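Local coordinates for putative Fe-S biosynthesis protein (Lactobacillus acidophilus, PDB 2QGO), which is of unknown exact function but probably takes part in the assembly of iron-sulphur clusters, at residues L22-L26 against N71-Y75; G35-I39 against L118-N122; G95-L99 against G108-I112. All blocks are in the same frame, centred on the assembly; numbering follows the deposited sequence.

Contact 1 of 3, residues L22-L26 against N71-Y75; sequences LDKIL and NVKIY
Two neighbouring parallel strands of the mixed sheet, 25-30 and 73-76, begin to pair here, each entered from a loop. Leu26 stands opposite Ile74 (CA-CA 4.4 Å), and a pair of backbone hydrogen bonds brackets this position: Leu26 N donates to Lys73 O (2.7 Å, nearly linear) and Tyr75 N to Leu26 O (2.6 Å). Ile74 CA lies 3.1 Å from Leu26 O, a CA-H...O contact. Lys73 is the centre of an inverse gamma turn, closed by a weak Ile74 N to Val72 O bond (3.1 Å). Before the strands meet, a water fills the gap, accepting from Lys73 N (2.8 Å) and lying 2.8 Å from Leu22 O and 2.7 Å from Lys24 O. Leu26 (chi1 m, chi2 t) and Ile74 share one face, CB to CB 4.2 Å; Ile25 and Lys73 share the other, Ile25 CD1 touching Lys73 CD (3.8 Å). Leu26 CD1 lies 3.6 Å from Val72 CG1, Leu22 CD1 4.0 Å from Val72 CG2, and Ile25 CG2 4.1 Å from Tyr75 CD2; helix 10-18 packs on Leu22, Phe8 on Val72. One residue whose N and O bond to the residues flanking the one opposite is the pattern of a parallel beta bridge.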
loop_
_atom_site.group_PDB
_atom_site.type_symbol
_atom_site.label_atom_id
_atom_site.label_comp_id
_atom_site.label_asym_id
_atom_site.label_seq_id
_atom_site.Cartn_x
_atom_site.Cartn_y
_atom_site.Cartn_z
ATOM N N LEU A 22 -0.638 4.398 10.104
ATOM C CA LEU A 22 -0.401 3.003 10.471
ATOM C C LEU A 22 -1.651 2.296 10.999
ATOM O O LEU A 22 -1.789 1.078 10.896
ATOM C CB LEU A 22 0.716 2.925 11.518
ATOM C CG LEU A 22 1.156 1.523 11.966
ATOM C CD1 LEU A 22 1.694 0.728 10.783
ATOM C CD2 LEU A 22 2.212 1.655 13.043
ATOM N N ASP A 23 -2.560 3.082 11.556
ATOM C CA ASP A 23 -3.802 2.590 12.135
ATOM C C ASP A 23 -4.953 2.609 11.131
ATOM O O ASP A 23 -6.077 2.245 11.460
ATOM C CB ASP A 23 -4.175 3.482 13.320
ATOM C CG ASP A 23 -4.489 4.917 12.890
ATOM O OD1 ASP A 23 -3.611 5.583 12.270
ATOM O OD2 ASP A 23 -5.627 5.375 13.158
ATOM N N LYS A 24 -4.670 3.044 9.911
ATOM C CA LYS A 24 -5.690 3.150 8.884
ATOM C C LYS A 24 -5.881 1.890 8.049
ATOM O O LYS A 24 -5.144 0.911 8.180
ATOM C CB LYS A 24 -5.334 4.292 7.933
ATOM C CG LYS A 24 -5.162 5.651 8.590
ATOM C CD LYS A 24 -6.487 6.229 9.032
ATOM C CE LYS A 24 -6.328 7.666 9.477
ATOM N NZ LYS A 24 -7.625 8.196 9.971
ATOM N N ILE A 25 -6.889 1.933 7.181
ATOM C CA ILE A 25 -7.132 0.833 6.273
ATOM C C ILE A 25 -6.111 1.081 5.169
ATOM O O ILE A 25 -6.126 2.134 4.528
ATOM C CB ILE A 25 -8.553 0.893 5.674
ATOM C CG1 ILE A 25 -9.595 0.778 6.792
ATOM C CG2 ILE A 25 -8.723 -0.199 4.622
ATOM C CD1 ILE A 25 -9.453 -0.475 7.659
ATOM N N LEU A 26 -5.207 0.136 4.960
ATOM C CA LEU A 26 -4.191 0.309 3.924
ATOM C C LEU A 26 -4.452 -0.599 2.736
ATOM O O LEU A 26 -4.828 -1.758 2.896
ATOM C CB LEU A 26 -2.795 0.030 4.483
ATOM C CG LEU A 26 -2.372 0.910 5.655
ATOM C CD1 LEU A 26 -0.983 0.496 6.109
ATOM C CD2 LEU A 26 -2.395 2.389 5.240
ATOM N N ASN A 71 -0.601 -6.262 13.206
ATOM C CA ASN A 71 -1.921 -5.668 13.389
ATOM C C ASN A 71 -2.232 -4.558 12.408
ATOM O O ASN A 71 -2.944 -3.617 12.736
ATOM C CB ASN A 71 -2.052 -5.134 14.812
ATOM C CG ASN A 71 -1.800 -6.197 15.840
ATOM O OD1 ASN A 71 -2.596 -7.124 15.987
ATOM N ND2 ASN A 71 -0.679 -6.092 16.543
ATOM N N VAL A 72 -1.692 -4.674 11.204
ATOM C CA VAL A 72 -1.935 -3.679 10.179
ATOM C C VAL A 72 -3.098 -4.153 9.316
ATOM O O VAL A 72 -3.114 -5.295 8.849
ATOM C CB VAL A 72 -0.680 -3.477 9.299
ATOM C CG1 VAL A 72 -0.972 -2.488 8.177
ATOM C CG2 VAL A 72 0.474 -2.981 10.163
ATOM N N LYS A 73 -4.079 -3.283 9.119
ATOM C CA LYS A 73 -5.230 -3.624 8.295
ATOM C C LYS A 73 -4.875 -3.269 6.853
ATOM O O LYS A 73 -5.206 -2.186 6.374
ATOM C CB LYS A 73 -6.454 -2.839 8.760
ATOM C CG LYS A 73 -6.817 -3.123 10.210
ATOM C CD LYS A 73 -7.936 -2.225 10.696
ATOM C CE LYS A 73 -8.354 -2.606 12.097
ATOM N NZ LYS A 73 -9.429 -1.706 12.609
ATOM N N ILE A 74 -4.178 -4.184 6.184
ATOM C CA ILE A 74 -3.742 -3.972 4.808
ATOM C C ILE A 74 -4.425 -4.925 3.838
ATOM O O ILE A 74 -4.508 -6.123 4.082
ATOM C CB ILE A 74 -2.189 -4.092 4.694
ATOM C CG1 ILE A 74 -1.751 -3.943 3.232
ATOM C CG2 ILE A 74 -1.709 -5.419 5.290
ATOM C CD1 ILE A 74 -0.254 -3.742 3.061
ATOM N N TYR A 75 -4.902 -4.372 2.728
ATOM C CA TYR A 75 -5.628 -5.131 1.712
ATOM C C TYR A 75 -5.084 -4.957 0.297
ATOM O O TYR A 75 -4.194 -4.148 0.050
ATOM C CB TYR A 75 -7.090 -4.684 1.692
ATOM C CG TYR A 75 -7.843 -4.931 2.975
ATOM C CD1 TYR A 75 -8.763 -5.968 3.067
ATOM C CD2 TYR A 75 -7.645 -4.122 4.096
ATOM C CE1 TYR A 75 -9.477 -6.201 4.243
ATOM C CE2 TYR A 75 -8.355 -4.350 5.292
ATOM C CZ TYR A 75 -9.273 -5.395 5.351
ATOM O OH TYR A 75 -9.992 -5.648 6.504
HETATM O O HOH W 1 -3.885 -0.605 10.074
HETATM O O HOH W 2 -4.872 -0.798 12.412
#

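Contact 2 of 3, residues G35-I39 against L118-N122; sequences GKYSI and LLKAN
A type I beta turn, Gly35 to Ser38, in the loop between strands 25-30 and 50-55 packs against the C-terminal helix 115-125. Leu118, Leu119 and Tyr37 bury the most surface. Leu118 (chi1 m, chi2 t) points from the helix toward the turn: its CD1 lies 3.4 Å from Tyr37 O and 4.1 Å from Tyr37 CB, while its CD2 approaches Ser38 O (3.6 Å) and Ile39 CD1 (4.4 Å). The closest CA atoms, those of Tyr37 and Leu118, are 6.2 Å apart. One residue further along the helix, Leu119 (m, t) brings CD2 up against two side chains of the turn, 3.5 Å from Tyr37 CE1 and 4.2 Å from Lys36 CD. Tyr37, with chi1 m, lays its ring obliquely to both leucines; it also touches Ile27 and Ile29 of strand 25-30 and Ile53 and Leu55 of strand 50-55, and its hydroxyl is hydrogen-bonded to Asp59. Lys36 NZ forms a salt bridge with the same Asp59, which follows strand 50-55, so the two side chains share it. Packing across the two segments is mainly apolar, at the surface of the protein. One helical turn beyond Leu118, Asn122 reaches the turn's backbone, its ND2 lying 3.2 Å from Lys36 O.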
loop_
_atom_site.group_PDB
_atom_site.type_symbol
_atom_site.label_atom_id
_atom_site.label_comp_id
_atom_site.label_asym_id
_atom_site.label_seq_id
_atom_site.Cartn_x
_atom_site.Cartn_y
_atom_site.Cartn_z
ATOM N N GLY A 35 -5.948 2.190 -12.335
ATOM C CA GLY A 35 -6.856 2.081 -11.199
ATOM C C GLY A 35 -7.437 3.398 -10.713
ATOM O O GLY A 35 -6.926 4.479 -11.038
ATOM N N LYS A 36 -8.502 3.317 -9.919
ATOM C CA LYS A 36 -9.137 4.525 -9.407
ATOM C C LYS A 36 -8.245 5.315 -8.454
ATOM O O LYS A 36 -8.398 6.530 -8.332
ATOM C CB LYS A 36 -10.477 4.197 -8.727
ATOM C CG LYS A 36 -10.412 3.268 -7.524
ATOM C CD LYS A 36 -11.810 3.119 -6.906
ATOM C CE LYS A 36 -11.806 2.239 -5.666
ATOM N NZ LYS A 36 -13.188 2.062 -5.125
ATOM N N TYR A 37 -7.300 4.635 -7.806
ATOM C CA TYR A 37 -6.391 5.295 -6.867
ATOM C C TYR A 37 -5.009 5.666 -7.431
ATOM O O TYR A 37 -4.058 5.852 -6.665
ATOM C CB TYR A 37 -6.191 4.414 -5.631
ATOM C CG TYR A 37 -7.434 4.224 -4.794
ATOM C CD1 TYR A 37 -8.118 5.322 -4.274
ATOM C CD2 TYR A 37 -7.913 2.945 -4.496
ATOM C CE1 TYR A 37 -9.247 5.159 -3.476
ATOM C CE2 TYR A 37 -9.045 2.768 -3.694
ATOM C CZ TYR A 37 -9.708 3.881 -3.187
ATOM O OH TYR A 37 -10.819 3.731 -2.394
ATOM N N SER A 38 -4.893 5.796 -8.750
ATOM C CA SER A 38 -3.613 6.134 -9.391
ATOM C C SER A 38 -2.894 7.375 -8.829
ATOM O O SER A 38 -3.499 8.425 -8.651
ATOM C CB SER A 38 -3.824 6.292 -10.899
ATOM O OG SER A 38 -2.593 6.369 -11.592
ATOM N N ILE A 39 -1.588 7.219 -8.601
ATOM C CA ILE A 39 -0.657 8.220 -8.042
ATOM C C ILE A 39 -1.142 8.873 -6.760
ATOM O O ILE A 39 -1.254 8.206 -5.719
ATOM C CB ILE A 39 -0.254 9.348 -9.065
ATOM C CG1 ILE A 39 -1.401 10.335 -9.272
ATOM C CG2 ILE A 39 0.208 8.728 -10.375
ATOM C CD1 ILE A 39 -1.431 11.474 -8.232
ATOM N N LEU A 118 -7.898 11.374 -3.367
ATOM C CA LEU A 118 -7.753 10.956 -4.761
ATOM C C LEU A 118 -9.104 10.914 -5.467
ATOM O O LEU A 118 -9.272 11.512 -6.527
ATOM C CB LEU A 118 -7.095 9.573 -4.837
ATOM C CG LEU A 118 -5.582 9.577 -4.603
ATOM C CD1 LEU A 118 -5.086 8.156 -4.381
ATOM C CD2 LEU A 118 -4.883 10.224 -5.802
ATOM N N LEU A 119 -10.062 10.208 -4.870
ATOM C CA LEU A 119 -11.403 10.087 -5.440
ATOM C C LEU A 119 -12.099 11.449 -5.593
ATOM O O LEU A 119 -12.726 11.722 -6.617
ATOM C CB LEU A 119 -12.269 9.169 -4.568
ATOM C CG LEU A 119 -11.690 7.790 -4.234
ATOM C CD1 LEU A 119 -12.707 6.993 -3.437
ATOM C CD2 LEU A 119 -11.305 7.052 -5.518
ATOM N N LYS A 120 -11.987 12.291 -4.571
ATOM C CA LYS A 120 -12.598 13.616 -4.584
ATOM C C LYS A 120 -12.121 14.429 -5.788
ATOM O O LYS A 120 -12.927 14.994 -6.540
ATOM C CB LYS A 120 -12.257 14.345 -3.280
ATOM C CG LYS A 120 -12.930 15.705 -3.102
ATOM C CD LYS A 120 -12.687 16.249 -1.697
ATOM C CE LYS A 120 -11.189 16.441 -1.400
ATOM N NZ LYS A 120 -10.949 16.822 0.037
ATOM N N ALA A 121 -10.805 14.483 -5.969
ATOM C CA ALA A 121 -10.220 15.211 -7.086
ATOM C C ALA A 121 -10.656 14.556 -8.396
ATOM O O ALA A 121 -10.979 15.244 -9.369
ATOM C CB ALA A 121 -8.693 15.210 -6.973
ATOM N N ASN A 122 -10.668 13.225 -8.414
ATOM C CA ASN A 122 -11.082 12.486 -9.601
ATOM C C ASN A 122 -12.463 12.971 -10.019
ATOM O O ASN A 122 -12.705 13.284 -11.185
ATOM C CB ASN A 122 -11.139 10.987 -9.297
ATOM C CG ASN A 122 -9.839 10.266 -9.639
ATOM O OD1 ASN A 122 -8.788 10.897 -9.808
ATOM N ND2 ASN A 122 -9.906 8.934 -9.739
#

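Contact 3 of 3, residues G95-L99 against G108-I112; sequences GSLSL and GSVDI
Leu97 O accepts the one strong hydrogen bond between these segments, from Val110 N (2.8 Å, N-H...O angle 163°). Gly108 O also comes within 3.3 Å of Leu97 O, but both are acceptors. Gly108 O lies 3.3 Å from Ser96 OG (chi1 p), a weak hydrogen bond at most; the one hydroxyl proton has a second acceptor, Asn93 O, in reach, and that bond is weak too. The segments belong to a beta hairpin, strands 96-101 and 104-114, in which the second strand turns a corner at Gly108 and Ser109. Beyond the corner it still touches the first but swings away in direction: the axes of 96-99 and 110-112 run at 122°, with a closest approach of 6.2 Å. Leu97 and Val110 face each other with CA atoms 5.1 Å apart. Other polar groups are satisfied by neighbouring strands and by the hairpin partner before its corner: Ser98 pairs through its backbone with Asp91 of strand 88-93, Leu99 with Leu106 and Asp107, and Asp111 with Ile52 of strand 50-55. Asp107 OD1 accepts from Ser109 N at the corner, and Asp111 OD2 is bonded to His49 NE2. Apolar side chains fill the opening angle, with Leu97 CB 3.9 Å from Val110 CB, Leu99 CB 3.9 Å from Val110 CG2 (chi1 t), and Leu97 CD1 3.5 Å from Ile112 CD1, where both residues touch Tyr15 of helix 10-18.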
loop_
_atom_site.group_PDB
_atom_site.type_symbol
_atom_site.label_atom_id
_atom_site.label_comp_id
_atom_site.label_asym_id
_atom_site.label_seq_id
_atom_site.Cartn_x
_atom_site.Cartn_y
_atom_site.Cartn_z
ATOM N N GLY A 95 14.827 8.204 2.422
ATOM C CA GLY A 95 13.614 8.985 2.254
ATOM C C GLY A 95 12.503 8.340 1.443
ATOM O O GLY A 95 11.596 9.034 0.977
ATOM N N SER A 96 12.542 7.024 1.268
ATOM C CA SER A 96 11.494 6.375 0.492
ATOM C C SER A 96 11.037 5.015 1.007
ATOM O O SER A 96 11.797 4.276 1.627
ATOM C CB SER A 96 11.952 6.238 -0.961
ATOM O OG SER A 96 13.232 5.618 -1.025
ATOM N N LEU A 97 9.771 4.702 0.752
ATOM C CA LEU A 97 9.202 3.415 1.134
ATOM C C LEU A 97 9.624 2.455 0.036
ATOM O O LEU A 97 9.556 2.795 -1.140
ATOM C CB LEU A 97 7.672 3.477 1.171
ATOM C CG LEU A 97 6.944 3.829 2.471
ATOM C CD1 LEU A 97 5.444 3.860 2.205
ATOM C CD2 LEU A 97 7.272 2.798 3.552
ATOM N N SER A 98 10.067 1.264 0.411
ATOM C CA SER A 98 10.483 0.280 -0.573
ATOM C C SER A 98 9.815 -1.056 -0.272
ATOM O O SER A 98 9.734 -1.475 0.885
ATOM C CB SER A 98 11.997 0.109 -0.540
ATOM O OG SER A 98 12.401 -0.472 0.690
ATOM N N LEU A 99 9.336 -1.716 -1.319
ATOM C CA LEU A 99 8.673 -3.004 -1.192
ATOM C C LEU A 99 9.501 -4.094 -1.866
ATOM O O LEU A 99 9.995 -3.910 -2.976
ATOM C CB LEU A 99 7.288 -2.948 -1.832
ATOM C CG LEU A 99 6.498 -4.260 -1.814
ATOM C CD1 LEU A 99 6.045 -4.583 -0.382
ATOM C CD2 LEU A 99 5.308 -4.140 -2.744
ATOM N N GLY A 108 11.418 0.422 -5.292
ATOM C CA GLY A 108 12.228 1.150 -4.330
ATOM C C GLY A 108 11.676 2.500 -3.910
ATOM O O GLY A 108 12.211 3.146 -3.002
ATOM N N SER A 109 10.607 2.944 -4.564
ATOM C CA SER A 109 10.012 4.230 -4.215
ATOM C C SER A 109 8.490 4.165 -4.276
ATOM O O SER A 109 7.865 4.714 -5.186
ATOM C CB SER A 109 10.544 5.332 -5.141
ATOM O OG SER A 109 10.519 4.923 -6.506
ATOM N N VAL A 110 7.910 3.482 -3.292
ATOM C CA VAL A 110 6.465 3.315 -3.185
ATOM C C VAL A 110 5.834 4.618 -2.709
ATOM O O VAL A 110 6.291 5.225 -1.739
ATOM C CB VAL A 110 6.096 2.195 -2.169
ATOM C CG1 VAL A 110 4.577 2.019 -2.116
ATOM C CG2 VAL A 110 6.781 0.880 -2.547
ATOM N N ASP A 111 4.778 5.041 -3.395
ATOM C CA ASP A 111 4.079 6.269 -3.034
ATOM C C ASP A 111 2.943 6.014 -2.040
ATOM O O ASP A 111 2.439 4.901 -1.916
ATOM C CB ASP A 111 3.496 6.941 -4.282
ATOM C CG ASP A 111 4.538 7.197 -5.345
ATOM O OD1 ASP A 111 5.596 7.788 -5.024
ATOM O OD2 ASP A 111 4.301 6.813 -6.510
ATOM N N ILE A 112 2.564 7.058 -1.319
ATOM C CA ILE A 112 1.470 6.971 -0.370
ATOM C C ILE A 112 0.415 7.984 -0.790
ATOM O O ILE A 112 0.730 9.142 -1.066
ATOM C CB ILE A 112 1.917 7.314 1.058
ATOM C CG1 ILE A 112 2.775 6.176 1.624
ATOM C CG2 ILE A 112 0.689 7.570 1.938
ATOM C CD1 ILE A 112 3.358 6.503 2.978
#

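How the contacts relate
Contacts 1 and 3 lie in the same mixed sheet, their centres about 17 Å apart; strand 50-55 separates strand 104-114 of contact 3 from strand 25-30 of contact 1. Contact 1 closes before contact 3 opens along the chain, and helix 10-18 touches side chains of both. Contact 2 lies about 19 Å from each, centre to centre. Its segments alternate with those of contact 1, whereas contact 3 is nested within the loop closed by contact 2. Strand 104-114 runs directly into helix 115-125, so the chain leaving contact 3 folds back onto the 35-39 turn, bringing the C-terminal helix against the loop between two sheet strands.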